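Local coordinates for protein amphiphysin (Drosophila melanogaster, PDB 1URU) that probably senses and binds curved membranes during endocytosis through its dimeric, coiled-coil BAR domain, at residues 61-66 with 111-116. Numbering follows the deposited sequence.
Sequences NNYIRC and HKLGDQ
Ile64 and Tyr63 meet Leu113 in a buried, apolar helix-to-helix contact between two of the three long helices of the BAR domain, 35-84 and 92-156. The short segments run roughly antiparallel, at 149° between their N-to-C directions, and their axes come within 10.2 Å. Ile64 and Leu113 sit level with each other, their CA atoms 6.9 Å apart, and each sends its CB toward the opposing helix. The two side chains lie alongside each other, running in opposite senses. With CG1 beside its own backbone N (chi1 -59°), Ile64 extends its longer branch across the interface, and the methyl CD1 at its end comes 3.4 Å from Leu113 CB. The same Ile64 CD1 lies 3.5 Å from Gly114 N, so the methyl rests on the backbone just after Leu113, where glycine adds no bulk of its own. Leucine suits position 113 because its forked end serves a second neighbour, CD1 lying 3.8 Å from Tyr63 CE2. There the methyl approaches the ring obliquely, and the two side chains cross at about a right angle. CG anti to the backbone N (chi1 -177°) brings the Tyr63 ring alongside Leu113, and a tyrosine fits such a place because the ring packs among hydrocarbon while its hydroxyl finds a weak hydrogen bond with Glu215 of helix 172-239. Leu113 also touches Leu211 of that third helix, so the contact belongs to a three-helix core. On the far side of helix 35-84, Asn62 and Cys66 pack on Ala73 of the second subunit; Tyr63 touches Leu77 of that subunit. Such apolar layers between long, antiparallel helices are characteristic of the BAR domain, an elongated coiled-coil dimer whose curved shape is thought to match curved membranes.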
# COMPACT_ATOMS: atom_id res chain seq x y z
N ASN A 61 9.84 -7.41 -3.82
CA ASN A 61 9.78 -6.35 -4.81
C ASN A 61 8.34 -5.91 -5.05
O ASN A 61 8.07 -4.75 -5.31
CB ASN A 61 10.47 -6.75 -6.13
CG ASN A 61 11.97 -6.48 -6.10
OD1 ASN A 61 12.78 -7.29 -6.53
ND2 ASN A 61 12.36 -5.32 -5.60
N ASN A 62 7.42 -6.86 -4.95
CA ASN A 62 6.00 -6.56 -5.05
C ASN A 62 5.57 -5.73 -3.84
O ASN A 62 4.84 -4.77 -3.99
CB ASN A 62 5.19 -7.86 -5.18
CG ASN A 62 3.71 -7.60 -5.32
OD1 ASN A 62 3.28 -6.91 -6.24
ND2 ASN A 62 2.93 -8.13 -4.38
N TYR A 63 6.09 -6.07 -2.66
CA TYR A 63 5.80 -5.35 -1.42
C TYR A 63 6.28 -3.92 -1.48
O TYR A 63 5.57 -3.02 -1.09
CB TYR A 63 6.47 -6.05 -0.26
CG TYR A 63 6.20 -5.46 1.10
CD1 TYR A 63 4.92 -5.46 1.63
CD2 TYR A 63 7.23 -4.93 1.88
CE1 TYR A 63 4.65 -4.94 2.90
CE2 TYR A 63 6.98 -4.41 3.16
CZ TYR A 63 5.68 -4.43 3.66
OH TYR A 63 5.40 -3.95 4.89
N ILE A 64 7.47 -3.72 -2.01
CA ILE A 64 8.04 -2.38 -2.05
C ILE A 64 7.18 -1.43 -2.89
O ILE A 64 6.84 -0.35 -2.44
CB ILE A 64 9.44 -2.40 -2.64
CG1 ILE A 64 10.37 -3.29 -1.82
CG2 ILE A 64 9.95 -0.95 -2.78
CD1 ILE A 64 11.45 -2.56 -1.10
N ARG A 65 6.87 -1.79 -4.13
CA ARG A 65 6.05 -0.88 -4.91
C ARG A 65 4.64 -0.76 -4.33
O ARG A 65 4.00 0.27 -4.46
CB ARG A 65 6.06 -1.22 -6.42
CG ARG A 65 5.43 -2.50 -6.81
CD ARG A 65 4.66 -2.47 -8.14
NE ARG A 65 3.65 -3.53 -8.10
CZ ARG A 65 2.35 -3.37 -7.96
NH1 ARG A 65 1.80 -2.15 -7.92
NH2 ARG A 65 1.59 -4.44 -7.87
N CYS A 66 4.15 -1.79 -3.65
CA CYS A 66 2.85 -1.64 -3.02
C CYS A 66 2.91 -0.64 -1.87
O CYS A 66 1.97 0.12 -1.66
CB CYS A 66 2.26 -2.98 -2.61
SG CYS A 66 1.59 -3.83 -4.07
N HIS A 111 12.89 3.87 2.04
CA HIS A 111 14.33 3.94 1.75
C HIS A 111 14.97 2.68 2.31
O HIS A 111 15.64 1.93 1.59
CB HIS A 111 14.95 5.25 2.34
CG HIS A 111 16.46 5.27 2.43
ND1 HIS A 111 17.28 5.55 1.35
CD2 HIS A 111 17.29 5.11 3.49
CE1 HIS A 111 18.55 5.53 1.74
NE2 HIS A 111 18.58 5.26 3.03
N LYS A 112 14.71 2.45 3.59
CA LYS A 112 15.25 1.30 4.29
C LYS A 112 14.84 -0.01 3.60
O LYS A 112 15.64 -0.95 3.57
CB LYS A 112 14.81 1.32 5.75
CG LYS A 112 15.35 2.46 6.61
CD LYS A 112 14.90 2.26 8.05
CE LYS A 112 15.27 3.39 9.03
NZ LYS A 112 14.14 3.64 10.04
N LEU A 113 13.64 -0.09 3.02
CA LEU A 113 13.18 -1.32 2.37
C LEU A 113 13.94 -1.54 1.06
O LEU A 113 14.50 -2.61 0.84
CB LEU A 113 11.66 -1.32 2.09
CG LEU A 113 10.65 -1.41 3.22
CD1 LEU A 113 9.28 -1.37 2.65
CD2 LEU A 113 10.81 -2.65 4.04
N GLY A 114 13.97 -0.53 0.20
CA GLY A 114 14.62 -0.63 -1.10
C GLY A 114 16.13 -0.54 -1.11
O GLY A 114 16.75 -0.70 -2.18
N ASP A 115 16.73 -0.29 0.06
CA ASP A 115 18.17 -0.11 0.18
C ASP A 115 18.75 -1.12 1.16
O ASP A 115 19.34 -2.11 0.75
CB ASP A 115 18.51 1.33 0.59
CG ASP A 115 20.00 1.56 0.74
OD1 ASP A 115 20.42 2.72 0.94
OD2 ASP A 115 20.84 0.65 0.66
N GLN A 116 18.59 -0.86 2.46
CA GLN A 116 19.14 -1.74 3.50
C GLN A 116 18.62 -3.19 3.39
O GLN A 116 19.40 -4.11 3.52
CB GLN A 116 18.86 -1.18 4.91
CG GLN A 116 19.86 -0.14 5.40
CD GLN A 116 19.79 1.20 4.64
OE1 GLN A 116 18.79 1.91 4.70
NE2 GLN A 116 20.86 1.52 3.91